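Local atomic coordinates of ABC transporter ATP-binding/permease protein Rv1747 (Mycobacterium tuberculosis, PDB entry 6CCD), a protein that takes part, as an ABC transporter fused to phosphothreonine-recognising FHA domains, in moving an unknown substrate across the membrane and is required for virulence. Residues P8-Y14 with A96-G102; R57-D62 with V76-Y82. All blocks are in the same frame, centred on the assembly; numbering follows the deposited sequence.

How the contacts relate
Both contacts pair antiparallel strands of the first FHA domain, but in opposite sheets of its beta sandwich. Contact 1 joins the first and last strands inside one sheet, and none of its touching residues is exposed. Contact 2, nested within the loop that contact 1 closes, joins strand 57-62 to edge strand 78-81 of the other; its inner face is buried, but Pro77, Val78 and Tyr82 are exposed. Their centres lie 12 Å apart. Their apolar faces meet (Phe99 CD2 to Ile81 CD1, 3.7 Å), and a probable hydrogen bond from Trp58 NE1 to Pro8 O also links them. Outwardly, contact 1 carries threonine and charged residues, whereas contact 2 mixes valine and isoleucine with an arginine-aspartate pair.

Contact 1 (P8-Y14 with A96-G102); sequences PVLTVRY and ALDFEVG
Val12 lays its CG2 methyl against the rim of the Phe99 ring, 4.0 Å from Phe99 CD1 and near the ring plane, the two side chains running side by side as a non-hydrogen-bonded antiparallel pair. Leu10, with CG anti to the backbone N (chi1 177°), brings CD1 within 4.0 Å of Phe99 CB. At the Pro8 end of the pairing, Pro8 CG and Val101 CG1 are tightly packed at 3.5 Å. Strands 10-14 and 96-101 are the first and last of the FHA beta sandwich, so this pairing, with axes 4.7 Å apart, closes the domain; Leu51 of the facing sheet packs on Leu10 and Val12. Two hydrogen-bonded pairs, Thr11 with Glu100 and Arg13 with Asp98, fix the register. Past the strand ends, Gly102 N continues the ladder with a nearly straight bond to Val9 O (2.9 Å, 173°). On the opposite, polar face Thr11 OG1 bonds to Thr20 OG1. In one of its two modelled conformers, Arg13 offers the edge of its guanidinium to Glu100, a long salt bridge of 3.8 Å from NH2 to OE1, while its NE pairs with Glu18. A water lies within hydrogen-bonding distance of Arg13 O and Asp98 OD2, though it may not serve both at once.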
loop_
_atom_site.group_PDB
_atom_site.type_symbol
_atom_site.label_atom_id
_atom_site.label_comp_id
_atom_site.label_asym_id
_atom_site.label_seq_id
_atom_site.Cartn_x
_atom_site.Cartn_y
_atom_site.Cartn_z
ATOM N N PRO A 8 -1.240 1.555 -16.272
ATOM C CA PRO A 8 -0.789 0.225 -15.866
ATOM C C PRO A 8 -1.525 -0.218 -14.616
ATOM O O PRO A 8 -1.979 0.621 -13.839
ATOM C CB PRO A 8 0.692 0.428 -15.586
ATOM C CG PRO A 8 0.768 1.892 -15.146
ATOM C CD PRO A 8 -0.245 2.603 -15.993
ATOM N N VAL A 9 -1.662 -1.523 -14.438
ATOM C CA VAL A 9 -2.243 -2.059 -13.219
ATOM C C VAL A 9 -1.198 -2.042 -12.107
ATOM O O VAL A 9 0.007 -1.943 -12.364
ATOM C CB VAL A 9 -2.760 -3.505 -13.425
ATOM C CG1 VAL A 9 -3.871 -3.525 -14.465
ATOM C CG2 VAL A 9 -1.615 -4.421 -13.836
ATOM N N LEU A 10 -1.666 -2.144 -10.870
ATOM C CA LEU A 10 -0.785 -2.237 -9.720
ATOM C C LEU A 10 -0.962 -3.579 -9.040
ATOM O O LEU A 10 -2.070 -3.938 -8.642
ATOM C CB LEU A 10 -1.074 -1.115 -8.721
ATOM C CG LEU A 10 -0.237 -1.197 -7.448
ATOM C CD1 LEU A 10 1.218 -0.839 -7.722
ATOM C CD2 LEU A 10 -0.849 -0.318 -6.359
ATOM N N THR A 11 0.129 -4.324 -8.925
ATOM C CA THR A 11 0.126 -5.569 -8.180
ATOM C C THR A 11 0.707 -5.316 -6.804
ATOM O O THR A 11 1.745 -4.660 -6.666
ATOM C CB THR A 11 0.926 -6.660 -8.914
ATOM O OG1 THR A 11 0.250 -6.971 -10.133
ATOM C CG2 THR A 11 1.036 -7.929 -8.061
ATOM N N VAL A 12 0.000 -5.799 -5.796
ATOM C CA VAL A 12 0.425 -5.697 -4.409
ATOM C C VAL A 12 0.696 -7.090 -3.867
ATOM O O VAL A 12 -0.204 -7.929 -3.824
ATOM C CB VAL A 12 -0.644 -5.016 -3.530
ATOM C CG1 VAL A 12 -0.125 -4.856 -2.085
ATOM C CG2 VAL A 12 -1.075 -3.670 -4.144
ATOM N N ARG A 13 1.931 -7.321 -3.436
ATOM C CA ARG A 13 2.331 -8.588 -2.848
ATOM C C ARG A 13 2.554 -8.439 -1.351
ATOM O O ARG A 13 3.402 -7.657 -0.913
ATOM C CB ARG A 13 3.603 -9.106 -3.517
ATOM C CG ARG A 13 3.893 -10.573 -3.251
ATOM C CD ARG A 13 4.875 -11.125 -4.281
ATOM N NE ARG A 13 4.437 -10.833 -5.646
ATOM C CZ ARG A 13 4.991 -9.914 -6.430
ATOM N NH1 ARG A 13 6.016 -9.194 -5.991
ATOM N NH2 ARG A 13 4.520 -9.715 -7.654
ATOM N N TYR A 14 1.781 -9.188 -0.576
ATOM C CA TYR A 14 1.896 -9.169 0.872
ATOM C C TYR A 14 1.883 -10.575 1.440
ATOM O O TYR A 14 0.950 -11.327 1.177
ATOM C CB TYR A 14 0.760 -8.377 1.516
ATOM C CG TYR A 14 0.668 -8.676 2.993
ATOM C CD1 TYR A 14 1.653 -8.227 3.862
ATOM C CD2 TYR A 14 -0.373 -9.435 3.514
ATOM C CE1 TYR A 14 1.602 -8.503 5.203
ATOM C CE2 TYR A 14 -0.431 -9.722 4.869
ATOM C CZ TYR A 14 0.567 -9.249 5.704
ATOM O OH TYR A 14 0.549 -9.513 7.046
ATOM N N ALA A 96 5.473 -5.932 5.422
ATOM C CA ALA A 96 6.049 -5.389 4.201
ATOM C C ALA A 96 5.067 -5.526 3.040
ATOM O O ALA A 96 4.397 -6.554 2.902
ATOM C CB ALA A 96 7.366 -6.104 3.873
ATOM N N LEU A 97 4.972 -4.485 2.222
ATOM C CA LEU A 97 4.203 -4.536 0.981
ATOM C C LEU A 97 5.141 -4.356 -0.213
ATOM O O LEU A 97 5.947 -3.434 -0.239
ATOM C CB LEU A 97 3.120 -3.445 0.955
ATOM C CG LEU A 97 2.166 -3.370 2.141
ATOM C CD1 LEU A 97 1.324 -2.099 2.027
ATOM C CD2 LEU A 97 1.286 -4.612 2.239
ATOM N N ASP A 98 5.037 -5.244 -1.192
ATOM C CA ASP A 98 5.797 -5.124 -2.424
ATOM C C ASP A 98 4.871 -4.661 -3.536
ATOM O O ASP A 98 3.854 -5.299 -3.799
ATOM C CB ASP A 98 6.445 -6.455 -2.806
ATOM C CG ASP A 98 7.627 -6.798 -1.929
ATOM O OD1 ASP A 98 8.415 -5.880 -1.630
ATOM O OD2 ASP A 98 7.771 -7.979 -1.541
ATOM N N PHE A 99 5.224 -3.555 -4.181
ATOM C CA PHE A 99 4.410 -3.011 -5.263
ATOM C C PHE A 99 5.058 -3.291 -6.602
ATOM O O PHE A 99 6.274 -3.178 -6.743
ATOM C CB PHE A 99 4.219 -1.500 -5.107
ATOM C CG PHE A 99 3.514 -1.095 -3.853
ATOM C CD1 PHE A 99 2.246 -1.569 -3.575
ATOM C CD2 PHE A 99 4.103 -0.208 -2.968
ATOM C CE1 PHE A 99 1.586 -1.187 -2.430
ATOM C CE2 PHE A 99 3.444 0.184 -1.829
ATOM C CZ PHE A 99 2.188 -0.307 -1.554
ATOM N N GLU A 100 4.258 -3.642 -7.598
ATOM C CA GLU A 100 4.818 -3.786 -8.933
ATOM C C GLU A 100 3.849 -3.211 -9.951
ATOM O O GLU A 100 2.657 -3.485 -9.904
ATOM C CB GLU A 100 5.142 -5.253 -9.212
ATOM C CG GLU A 100 5.071 -5.678 -10.658
ATOM C CD GLU A 100 5.370 -7.159 -10.816
ATOM O OE1 GLU A 100 6.361 -7.617 -10.205
ATOM O OE2 GLU A 100 4.623 -7.862 -11.540
ATOM N N VAL A 101 4.364 -2.374 -10.842
ATOM C CA VAL A 101 3.527 -1.684 -11.814
ATOM C C VAL A 101 3.595 -2.365 -13.172
ATOM O O VAL A 101 4.688 -2.595 -13.687
ATOM C CB VAL A 101 3.958 -0.222 -11.989
ATOM C CG1 VAL A 101 3.053 0.465 -12.981
ATOM C CG2 VAL A 101 3.941 0.511 -10.649
ATOM N N GLY A 102 2.439 -2.674 -13.758
ATOM C CA GLY A 102 2.406 -3.265 -15.086
ATOM C C GLY A 102 2.382 -4.783 -15.038
ATOM O O GLY A 102 2.534 -5.375 -13.974
HETATM O O HOH W 1 5.690 -9.290 -0.010
#

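Contact 2 (R57-D62 with V76-Y82)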
loop_
_atom_site.group_PDB
_atom_site.type_symbol
_atom_site.label_atom_id
_atom_site.label_comp_id
_atom_site.label_asym_id
_atom_site.label_seq_id
_atom_site.Cartn_x
_atom_site.Cartn_y
_atom_site.Cartn_z
ATOM N N ARG A 57 0.461 8.433 -12.054
ATOM C CA ARG A 57 1.234 7.447 -11.309
ATOM C C ARG A 57 0.442 6.822 -10.169
ATOM O O ARG A 57 -0.499 7.423 -9.643
ATOM C CB ARG A 57 2.502 8.079 -10.737
ATOM C CG ARG A 57 2.232 8.994 -9.546
ATOM C CD ARG A 57 3.513 9.548 -8.984
ATOM N NE ARG A 57 4.278 10.222 -10.030
ATOM C CZ ARG A 57 5.206 11.140 -9.804
ATOM N NH1 ARG A 57 5.846 11.693 -10.825
ATOM N NH2 ARG A 57 5.494 11.501 -8.559
ATOM N N TRP A 58 0.844 5.613 -9.786
ATOM C CA TRP A 58 0.305 4.966 -8.605
ATOM C C TRP A 58 0.927 5.574 -7.365
ATOM O O TRP A 58 2.128 5.846 -7.347
ATOM C CB TRP A 58 0.570 3.456 -8.634
ATOM C CG TRP A 58 -0.363 2.722 -9.532
ATOM C CD1 TRP A 58 -0.115 2.286 -10.802
ATOM C CD2 TRP A 58 -1.717 2.352 -9.237
ATOM N NE1 TRP A 58 -1.234 1.666 -11.318
ATOM C CE2 TRP A 58 -2.228 1.690 -10.372
ATOM C CE3 TRP A 58 -2.538 2.499 -8.116
ATOM C CZ2 TRP A 58 -3.521 1.184 -10.421
ATOM C CZ3 TRP A 58 -3.826 2.010 -8.169
ATOM C CH2 TRP A 58 -4.304 1.352 -9.313
ATOM N N VAL A 59 0.115 5.796 -6.331
ATOM C CA VAL A 59 0.642 6.236 -5.049
ATOM C C VAL A 59 0.087 5.406 -3.901
ATOM O O VAL A 59 -1.037 4.925 -3.963
ATOM C CB VAL A 59 0.340 7.731 -4.779
ATOM C CG1 VAL A 59 1.132 8.601 -5.730
ATOM C CG2 VAL A 59 -1.162 8.024 -4.895
ATOM N N ALA A 60 0.897 5.233 -2.861
ATOM C CA ALA A 60 0.435 4.678 -1.596
ATOM C C ALA A 60 0.343 5.807 -0.586
ATOM O O ALA A 60 1.336 6.466 -0.310
ATOM C CB ALA A 60 1.376 3.593 -1.087
ATOM N N ILE A 61 -0.849 6.007 -0.042
ATOM C CA ILE A 61 -1.148 7.131 0.847
ATOM C C ILE A 61 -1.459 6.669 2.260
ATOM O O ILE A 61 -2.320 5.817 2.461
ATOM C CB ILE A 61 -2.359 7.940 0.325
ATOM C CG1 ILE A 61 -2.077 8.479 -1.080
ATOM C CG2 ILE A 61 -2.715 9.067 1.310
ATOM C CD1 ILE A 61 -3.331 8.870 -1.854
ATOM N N ASP A 62 -0.745 7.216 3.237
ATOM C CA ASP A 62 -1.053 7.003 4.654
ATOM C C ASP A 62 -2.395 7.649 4.977
ATOM O O ASP A 62 -2.533 8.872 4.873
ATOM C CB ASP A 62 0.057 7.610 5.536
ATOM C CG ASP A 62 -0.122 7.306 7.026
ATOM O OD1 ASP A 62 -1.156 6.719 7.427
ATOM O OD2 ASP A 62 0.786 7.673 7.810
ATOM N N VAL A 76 6.809 8.432 6.030
ATOM C CA VAL A 76 6.326 9.356 5.001
ATOM C C VAL A 76 4.803 9.322 4.871
ATOM O O VAL A 76 4.169 8.297 5.194
ATOM C CB VAL A 76 6.954 9.033 3.638
ATOM C CG1 VAL A 76 8.458 9.265 3.676
ATOM C CG2 VAL A 76 6.646 7.598 3.239
ATOM N N PRO A 77 4.200 10.438 4.411
ATOM C CA PRO A 77 2.742 10.435 4.218
ATOM C C PRO A 77 2.319 9.801 2.907
ATOM O O PRO A 77 1.161 9.430 2.748
ATOM C CB PRO A 77 2.373 11.928 4.222
ATOM C CG PRO A 77 3.611 12.620 3.727
ATOM C CD PRO A 77 4.786 11.783 4.212
ATOM N N VAL A 78 3.241 9.698 1.966
ATOM C CA VAL A 78 2.886 9.155 0.661
ATOM C C VAL A 78 4.121 8.515 0.035
ATOM O O VAL A 78 5.251 8.968 0.267
ATOM C CB VAL A 78 2.287 10.257 -0.278
ATOM C CG1 VAL A 78 3.299 11.355 -0.572
ATOM C CG2 VAL A 78 1.766 9.649 -1.570
ATOM N N VAL A 79 3.914 7.436 -0.714
ATOM C CA VAL A 79 5.000 6.860 -1.506
ATOM C C VAL A 79 4.604 6.843 -2.977
ATOM O O VAL A 79 3.532 6.342 -3.329
ATOM C CB VAL A 79 5.365 5.425 -1.040
ATOM C CG1 VAL A 79 6.285 4.739 -2.046
ATOM C CG2 VAL A 79 6.004 5.462 0.342
ATOM N N ASP A 80 5.455 7.410 -3.829
ATOM C CA ASP A 80 5.227 7.367 -5.269
ATOM C C ASP A 80 5.759 6.036 -5.815
ATOM O O ASP A 80 6.894 5.643 -5.542
ATOM C CB ASP A 80 5.889 8.560 -5.981
ATOM C CG ASP A 80 5.284 9.906 -5.571
ATOM O OD1 ASP A 80 4.092 10.160 -5.856
ATOM O OD2 ASP A 80 6.007 10.721 -4.962
ATOM N N ILE A 81 4.916 5.338 -6.567
ATOM C CA ILE A 81 5.262 4.039 -7.131
ATOM C C ILE A 81 5.438 4.122 -8.651
ATOM O O ILE A 81 4.461 4.029 -9.398
ATOM C CB ILE A 81 4.167 3.004 -6.810
ATOM C CG1 ILE A 81 3.791 3.073 -5.325
ATOM C CG2 ILE A 81 4.604 1.610 -7.240
ATOM C CD1 ILE A 81 2.459 2.379 -4.989
ATOM N N TYR A 82 6.672 4.277 -9.109
ATOM C CA TYR A 82 6.944 4.446 -10.541
ATOM C C TYR A 82 7.057 3.118 -11.279
ATOM O O TYR A 82 6.491 2.946 -12.358
ATOM C CB TYR A 82 8.230 5.245 -10.743
ATOM C CG TYR A 82 8.191 6.600 -10.095
ATOM C CD1 TYR A 82 7.642 7.686 -10.756
ATOM C CD2 TYR A 82 8.685 6.791 -8.814
ATOM C CE1 TYR A 82 7.597 8.929 -10.164
ATOM C CE2 TYR A 82 8.642 8.029 -8.212
ATOM C CZ TYR A 82 8.097 9.095 -8.891
ATOM O OH TYR A 82 8.054 10.334 -8.290
HETATM O O HOH W 2 2.775 4.168 -11.422
HETATM O O HOH W 3 3.413 7.700 7.762
#
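Ile81 extends CD1 along the inner face of the pair until it lies 4.2 Å from Ala60 CB, and Ile81 CB stands beside Trp58 CB. This is the buried half of the contact, where Trp58, Ala60, Val79 and Ile81 are enclosed against the facing sheet: Phe99 and Val101 press on Ile81, Phe99 also reaches Ala60, and the Trp58 indole turns away from strand 78-81 toward Pro8, its probable hydrogen-bond partner, and meets Phe53 edge-to-face. Beneath these side chains Ala60 and Val79 exchange two backbone bonds, Val79 N to Ala60 O at 2.8 Å and Ala60 N to Val79 O at 2.9 Å. A water joins Trp58 N to Ile81 O. At the other end of the ladder Asp62 N bonds to Pro77 O. A water sits within bonding distance of Asp62 OD2 and Val76 O, while Asp62 OD1 bonds to Ser65 in the following loop.

The outer face differs in burial rather than in closeness. Val78 is exposed on the edge strand, yet its CG2 packs 4.0 Å from both Val59 CB and Ile61 CG1. Beyond Val59, Arg57 takes part in one of two deposited conformers, so its contacts are tentative. Arg57 NH2 gives Asp80 OD1 a weak, straight bond of 3.3 Å, part of a salt bridge, with the guanidinium and carboxylate planes 83° apart. The exposed Tyr82 puts CE1 over the centre of the guanidinium, whose plane is inclined 63° to the ring and therefore not stacked on it. The chemistry thus implies that backbone bonds and inward apolar groups hold this sheet edge together, with the outer charge pair probably adding a weaker, more mobile tie.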